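Local coordinates for uncharacterized protein (Escherichia coli O157:H7, PDB 4R29) that probably transfers a methyl group from S-adenosylmethionine to a zinc-finger cysteine of host TAB2 and TAB3, blocking NF-kappa-B activation, at residues P86-E91 / P206-S211; M109-V114 / E200-M205. The protein carries 1 engineered substitution. All coordinates share one frame; numbering follows the deposited sequence.

Both contacts lie against the same S-adenosylmethionine molecule, their centres 11 Å apart, and together they meet its adenine and amino-acid ends. Contact 1 (86-91 with 206-211) holds the adenine end near the protein surface, whereas contact 2 (109-114 with 200-205) is buried and grips the amino-acid end. In sequence, contact 2 nests inside the loop closed by contact 1, and helix 186-201 is followed directly by helix 206-219. The two also touch: I87 N lies 2.9 Å from S203 O, and R89 NH1 lies 3.2 Å from Y204 OH, both probable hydrogen bonds. The second ties a residue packed on adenine to one that binds the cofactor carboxylate.

Contact 1: residues P86-E91 / P206-S211; sequences PISRNE and PGEIDS. With SAM (S-adenosylmethionine), chain E.
E208 reaches from the first turn of helix 206-219 to the loop at S88 and R89, and its carboxylate carries the tight part of the contact. E208 OE1 accepts from R89 N at 2.7 Å in a nearly straight bond (172°), 20° out of the carboxylate plane on the syn side. S88 OG donates to E208 OE2 at 2.8 Å, meeting its syn lone pair, so two bonds fix the rotation of the group. S88 OG also accepts from N90 N, closing an ST turn at the start of the 3-10 segment. The looser side is at P86 and P206, both exposed, where P86 CG lies 4.5 Å from P206 CD. Beyond its CB, which lies against E208 OE1, the chain of R89 bends at chi2 (74°) and leads away to the cofactor. R89 CD comes within 3.3 Å of SAM N1, and SAM C2 lies over one guanidinium face, offset toward the rim. SAM N6 gives a weak hydrogen bond to the backbone O of E208, 3.0 Å away. Loop and helix thus contribute to the adenine end of the S-adenosylmethionine pocket in this Rossmann-like methyltransferase.

Contact 2: residues M109-V114 / E200-M205; sequences MGQFSV and EIFSYM. With SAM (S-adenosylmethionine), chain E.
M109 and F202 cross obliquely, the thioether of the strand residue lying against the CD1-CE1 side of the ring. M109 CE approaches F202 CE1 to 3.4 Å, and M109 SD sits 4.7 Å from the F202 ring centroid, 62° off the normal, an oblique Met-aromatic contact. The bend of the M109 chain at chi2 (74°) turns SD to the ring. M109 CE also meets I201 CD1 at 3.7 Å. Q111 CB instead comes to the edge of F202, near the ring plane, 3.7 Å from F202 CE1. One face of F202 is given to the cofactor: SAM CB stands above it, offset toward the rim. The ring of Y204 receives F202 CB over one face and has SAM N7 at its edge, in plane, while Y204 OH donates to SAM O at 2.7 Å. On the other carboxylate oxygen, Q111 N holds SAM OXT at 3.0 Å. Q111 O accepts from SAM N, the amino nitrogen, at 2.6 Å. The amino-acid end is therefore gripped from both segments. A water bridges the two segments, donating to M109 O and I201 O and accepting from S203 OG. S203, with positive phi, ends helix 186-201 in a Schellman motif. R107, outside both segments, is hydrogen-bonded to F202 O and to the cofactor. Edge strand 109-114 and the turn after helix 186-201 contribute to the amino-acid end of the S-adenosylmethionine site in the Rossmann-like fold.

Contact 1: residues P86-E91 / P206-S211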
loop_
_atom_site.group_PDB
_atom_site.type_symbol
_atom_site.label_atom_id
_atom_site.label_comp_id
_atom_site.label_asym_id
_atom_site.label_seq_id
_atom_site.Cartn_x
_atom_site.Cartn_y
_atom_site.Cartn_z
ATOM N N PRO A 86 11.140 0.641 16.291
ATOM C CA PRO A 86 11.107 1.509 15.110
ATOM C C PRO A 86 12.089 1.082 14.028
ATOM O O PRO A 86 13.230 0.703 14.313
ATOM C CB PRO A 86 11.538 2.869 15.667
ATOM C CG PRO A 86 11.129 2.842 17.079
ATOM C CD PRO A 86 11.319 1.411 17.532
ATOM N N ILE A 87 11.640 1.160 12.783
ATOM C CA ILE A 87 12.498 0.909 11.651
ATOM C C ILE A 87 12.937 2.266 11.149
ATOM O O ILE A 87 12.352 3.299 11.500
ATOM C CB ILE A 87 11.729 0.223 10.492
ATOM C CG1 ILE A 87 10.535 1.091 10.073
ATOM C CG2 ILE A 87 11.253 -1.152 10.905
ATOM C CD1 ILE A 87 10.008 0.833 8.659
ATOM N N SER A 88 13.958 2.261 10.307
ATOM C CA SER A 88 14.270 3.437 9.531
ATOM C C SER A 88 13.328 3.524 8.340
ATOM O O SER A 88 13.064 2.524 7.653
ATOM C CB SER A 88 15.716 3.408 9.025
ATOM O OG SER A 88 15.858 4.306 7.941
ATOM N N ARG A 89 12.832 4.740 8.120
ATOM C CA ARG A 89 12.081 5.116 6.934
ATOM C C ARG A 89 12.721 4.563 5.652
ATOM O O ARG A 89 12.022 4.231 4.686
ATOM C CB ARG A 89 12.003 6.649 6.873
ATOM C CG ARG A 89 12.045 7.230 5.469
ATOM C CD ARG A 89 10.711 6.982 4.797
ATOM N NE ARG A 89 10.705 7.370 3.390
ATOM C CZ ARG A 89 9.710 7.086 2.560
ATOM N NH1 ARG A 89 8.659 6.406 3.004
ATOM N NH2 ARG A 89 9.774 7.467 1.293
ATOM N N ASN A 90 14.050 4.481 5.647
ATOM C CA ASN A 90 14.797 3.955 4.502
ATOM C C ASN A 90 14.489 2.500 4.140
ATOM O O ASN A 90 14.557 2.137 2.973
ATOM C CB ASN A 90 16.299 4.149 4.700
ATOM C CG ASN A 90 16.688 5.612 4.725
ATOM O OD1 ASN A 90 16.100 6.434 4.012
ATOM N ND2 ASN A 90 17.657 5.956 5.566
ATOM N N GLU A 91 14.121 1.691 5.135
ATOM C CA GLU A 91 13.748 0.285 4.917
ATOM C C GLU A 91 12.386 0.125 4.222
ATOM O O GLU A 91 12.048 -0.955 3.721
ATOM C CB GLU A 91 13.724 -0.476 6.242
ATOM C CG GLU A 91 15.007 -0.417 7.054
ATOM C CD GLU A 91 14.836 -1.016 8.453
ATOM O OE1 GLU A 91 14.467 -2.206 8.559
ATOM O OE2 GLU A 91 15.054 -0.299 9.451
ATOM N N PRO A 206 11.652 8.223 15.650
ATOM C CA PRO A 206 11.240 9.557 16.108
ATOM C C PRO A 206 12.114 10.645 15.495
ATOM O O PRO A 206 11.589 11.685 15.128
ATOM C CB PRO A 206 11.432 9.478 17.625
ATOM C CG PRO A 206 11.227 8.037 17.939
ATOM C CD PRO A 206 11.764 7.258 16.755
ATOM N N GLY A 207 13.415 10.380 15.358
ATOM C CA GLY A 207 14.339 11.293 14.711
ATOM C C GLY A 207 14.048 11.543 13.241
ATOM O O GLY A 207 14.135 12.680 12.759
ATOM N N GLU A 208 13.707 10.490 12.508
ATOM C CA GLU A 208 13.382 10.656 11.095
ATOM C C GLU A 208 12.078 11.423 10.892
ATOM O O GLU A 208 11.937 12.176 9.930
ATOM C CB GLU A 208 13.311 9.303 10.408
ATOM C CG GLU A 208 14.650 8.568 10.414
ATOM C CD GLU A 208 14.544 7.216 9.768
ATOM O OE1 GLU A 208 13.465 6.596 9.908
ATOM O OE2 GLU A 208 15.526 6.784 9.120
ATOM N N ILE A 209 11.143 11.240 11.811
ATOM C CA ILE A 209 9.878 11.962 11.761
ATOM C C ILE A 209 10.083 13.468 12.030
ATOM O O ILE A 209 9.526 14.317 11.318
ATOM C CB ILE A 209 8.849 11.369 12.747
ATOM C CG1 ILE A 209 8.609 9.868 12.473
ATOM C CG2 ILE A 209 7.553 12.161 12.696
ATOM C CD1 ILE A 209 7.797 9.146 13.596
ATOM N N ASP A 210 10.884 13.797 13.045
ATOM C CA ASP A 210 11.222 15.197 13.311
ATOM C C ASP A 210 11.841 15.806 12.078
ATOM O O ASP A 210 11.458 16.882 11.633
ATOM C CB ASP A 210 12.224 15.333 14.448
ATOM C CG ASP A 210 11.627 15.025 15.789
ATOM O OD1 ASP A 210 10.393 15.106 15.935
ATOM O OD2 ASP A 210 12.405 14.706 16.708
ATOM N N SER A 211 12.813 15.112 11.525
ATOM C CA SER A 211 13.495 15.617 10.359
ATOM C C SER A 211 12.516 15.848 9.188
ATOM O O SER A 211 12.688 16.783 8.409
ATOM C CB SER A 211 14.640 14.676 9.991
ATOM O OG SER A 211 15.168 15.001 8.725
HETATM N N SAM E . 5.687 2.912 1.832
HETATM C CA SAM E . 5.730 3.620 3.112
HETATM C C SAM E . 5.608 2.660 4.290
HETATM O O SAM E . 6.008 3.012 5.405
HETATM O OXT SAM E . 5.084 1.542 4.146
HETATM C CB SAM E . 4.623 4.662 3.237
HETATM C CG SAM E . 4.817 5.898 2.373
HETATM S SD SAM E . 3.818 7.327 2.904
HETATM C CE SAM E . 4.428 8.474 1.641
HETATM C "C5'" SAM E . 4.835 7.910 4.282
HETATM C "C4'" SAM E . 4.176 9.107 4.962
HETATM O "O4'" SAM E . 4.657 9.243 6.287
HETATM C "C3'" SAM E . 4.471 10.417 4.237
HETATM O "O3'" SAM E . 3.457 10.734 3.301
HETATM C "C2'" SAM E . 4.543 11.430 5.359
HETATM O "O2'" SAM E . 3.263 11.979 5.482
HETATM C "C1'" SAM E . 4.824 10.612 6.617
HETATM N N9 SAM E . 6.213 10.723 7.106
HETATM C C8 SAM E . 6.591 11.068 8.375
HETATM N N7 SAM E . 7.932 11.026 8.467
HETATM C C5 SAM E . 8.421 10.648 7.265
HETATM C C6 SAM E . 9.718 10.447 6.815
HETATM N N6 SAM E . 10.747 10.635 7.634
HETATM N N1 SAM E . 9.923 10.055 5.513
HETATM C C2 SAM E . 8.845 9.853 4.669
HETATM N N3 SAM E . 7.556 10.050 5.123
HETATM C C4 SAM E . 7.347 10.442 6.404
#

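Contact 2: residues M109-V114 / E200-M205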
loop_
_atom_site.group_PDB
_atom_site.type_symbol
_atom_site.label_atom_id
_atom_site.label_comp_id
_atom_site.label_asym_id
_atom_site.label_seq_id
_atom_site.Cartn_x
_atom_site.Cartn_y
_atom_site.Cartn_z
ATOM N N MET A 109 2.339 -2.618 10.198
ATOM C CA MET A 109 1.767 -2.241 8.899
ATOM C C MET A 109 2.613 -1.326 8.022
ATOM O O MET A 109 3.548 -0.666 8.481
ATOM C CB MET A 109 0.293 -1.785 8.976
ATOM C CG MET A 109 0.011 -0.340 9.133
ATOM S SD MET A 109 0.214 0.821 7.738
ATOM C CE MET A 109 0.216 2.270 8.799
ATOM N N GLY A 110 2.307 -1.388 6.732
ATOM C CA GLY A 110 2.975 -0.606 5.710
ATOM C C GLY A 110 1.957 -0.303 4.626
ATOM O O GLY A 110 0.883 -0.903 4.589
ATOM N N GLN A 111 2.290 0.626 3.749
ATOM C CA GLN A 111 1.378 1.040 2.691
ATOM C C GLN A 111 2.226 1.260 1.438
ATOM O O GLN A 111 3.324 1.786 1.518
ATOM C CB GLN A 111 0.619 2.317 3.103
ATOM C CG GLN A 111 -0.239 2.943 1.989
ATOM C CD GLN A 111 0.562 3.870 1.080
ATOM O OE1 GLN A 111 1.308 4.718 1.555
ATOM N NE2 GLN A 111 0.411 3.706 -0.223
ATOM N N PHE A 112 1.735 0.809 0.294
ATOM C CA PHE A 112 2.427 1.012 -0.974
ATOM C C PHE A 112 1.393 1.119 -2.097
ATOM O O PHE A 112 0.207 1.079 -1.839
ATOM C CB PHE A 112 3.470 -0.094 -1.223
ATOM C CG PHE A 112 2.892 -1.493 -1.322
ATOM C CD1 PHE A 112 2.655 -2.254 -0.171
ATOM C CD2 PHE A 112 2.614 -2.062 -2.568
ATOM C CE1 PHE A 112 2.146 -3.551 -0.257
ATOM C CE2 PHE A 112 2.102 -3.364 -2.667
ATOM C CZ PHE A 112 1.862 -4.105 -1.505
ATOM N N SER A 113 1.838 1.247 -3.339
ATOM C CA SER A 113 0.920 1.421 -4.464
ATOM C C SER A 113 1.202 0.426 -5.560
ATOM O O SER A 113 2.334 -0.026 -5.733
ATOM C CB SER A 113 1.070 2.828 -5.048
ATOM O OG SER A 113 0.458 3.760 -4.182
ATOM N N VAL A 114 0.174 0.084 -6.319
ATOM C CA VAL A 114 0.390 -0.740 -7.497
ATOM C C VAL A 114 -0.242 -0.059 -8.703
ATOM O O VAL A 114 -1.265 0.610 -8.569
ATOM C CB VAL A 114 -0.146 -2.181 -7.311
ATOM C CG1 VAL A 114 0.620 -2.889 -6.212
ATOM C CG2 VAL A 114 -1.640 -2.167 -6.997
ATOM N N GLU A 200 4.425 7.927 12.838
ATOM C CA GLU A 200 4.240 7.095 14.016
ATOM C C GLU A 200 3.621 5.740 13.683
ATOM O O GLU A 200 4.135 4.704 14.092
ATOM C CB GLU A 200 3.434 7.860 15.068
ATOM C CG GLU A 200 4.204 9.082 15.572
ATOM C CD GLU A 200 3.402 9.988 16.496
ATOM O OE1 GLU A 200 2.184 9.803 16.635
ATOM O OE2 GLU A 200 4.005 10.903 17.085
ATOM N N ILE A 201 2.532 5.736 12.920
ATOM C CA ILE A 201 1.879 4.463 12.629
ATOM C C ILE A 201 2.711 3.613 11.661
ATOM O O ILE A 201 2.597 2.400 11.661
ATOM C CB ILE A 201 0.394 4.617 12.178
ATOM C CG1 ILE A 201 0.273 5.454 10.902
ATOM C CG2 ILE A 201 -0.461 5.225 13.313
ATOM C CD1 ILE A 201 -1.145 5.414 10.275
ATOM N N PHE A 202 3.576 4.251 10.873
ATOM C CA PHE A 202 4.489 3.501 10.025
ATOM C C PHE A 202 5.743 3.050 10.774
ATOM O O PHE A 202 6.622 2.449 10.175
ATOM C CB PHE A 202 4.895 4.310 8.782
ATOM C CG PHE A 202 3.805 4.436 7.739
ATOM C CD1 PHE A 202 3.157 3.313 7.245
ATOM C CD2 PHE A 202 3.439 5.688 7.249
ATOM C CE1 PHE A 202 2.170 3.433 6.276
ATOM C CE2 PHE A 202 2.451 5.812 6.283
ATOM C CZ PHE A 202 1.815 4.682 5.802
ATOM N N SER A 203 5.825 3.342 12.070
ATOM C CA SER A 203 6.960 2.893 12.893
ATOM C C SER A 203 8.296 3.542 12.540
ATOM O O SER A 203 9.330 2.982 12.822
ATOM C CB SER A 203 7.143 1.374 12.803
ATOM O OG SER A 203 6.002 0.691 13.264
ATOM N N TYR A 204 8.290 4.708 11.916
ATOM C CA TYR A 204 9.552 5.350 11.604
ATOM C C TYR A 204 10.186 5.802 12.907
ATOM O O TYR A 204 9.498 6.006 13.910
ATOM C CB TYR A 204 9.352 6.556 10.698
ATOM C CG TYR A 204 8.780 6.239 9.347
ATOM C CD1 TYR A 204 8.772 4.941 8.856
ATOM C CD2 TYR A 204 8.239 7.248 8.556
ATOM C CE1 TYR A 204 8.238 4.658 7.609
ATOM C CE2 TYR A 204 7.713 6.973 7.313
ATOM C CZ TYR A 204 7.717 5.674 6.849
ATOM O OH TYR A 204 7.197 5.413 5.616
ATOM N N MET A 205 11.500 5.961 12.891
ATOM C CA MET A 205 12.186 6.459 14.069
ATOM C C MET A 205 11.852 7.920 14.365
ATOM O O MET A 205 11.727 8.743 13.457
ATOM C CB MET A 205 13.678 6.217 13.953
ATOM C CG MET A 205 13.998 4.738 14.185
ATOM S SD MET A 205 15.701 4.429 13.800
ATOM C CE MET A 205 15.780 5.257 12.205
HETATM N N SAM E . 5.687 2.912 1.832
HETATM C CA SAM E . 5.730 3.620 3.112
HETATM C C SAM E . 5.608 2.660 4.290
HETATM O O SAM E . 6.008 3.012 5.405
HETATM O OXT SAM E . 5.084 1.542 4.146
HETATM C CB SAM E . 4.623 4.662 3.237
HETATM C CG SAM E . 4.817 5.898 2.373
HETATM S SD SAM E . 3.818 7.327 2.904
HETATM C CE SAM E . 4.428 8.474 1.641
HETATM C "C5'" SAM E . 4.835 7.910 4.282
HETATM C "C4'" SAM E . 4.176 9.107 4.962
HETATM O "O4'" SAM E . 4.657 9.243 6.287
HETATM C "C3'" SAM E . 4.471 10.417 4.237
HETATM O "O3'" SAM E . 3.457 10.734 3.301
HETATM C "C2'" SAM E . 4.543 11.430 5.359
HETATM O "O2'" SAM E . 3.263 11.979 5.482
HETATM C "C1'" SAM E . 4.824 10.612 6.617
HETATM N N9 SAM E . 6.213 10.723 7.106
HETATM C C8 SAM E . 6.591 11.068 8.375
HETATM N N7 SAM E . 7.932 11.026 8.467
HETATM C C5 SAM E . 8.421 10.648 7.265
HETATM C C6 SAM E . 9.718 10.447 6.815
HETATM N N6 SAM E . 10.747 10.635 7.634
HETATM N N1 SAM E . 9.923 10.055 5.513
HETATM C C2 SAM E . 8.845 9.853 4.669
HETATM N N3 SAM E . 7.556 10.050 5.123
HETATM C C4 SAM E . 7.347 10.442 6.404
HETATM O O HOH W 1 3.906 0.032 11.164
#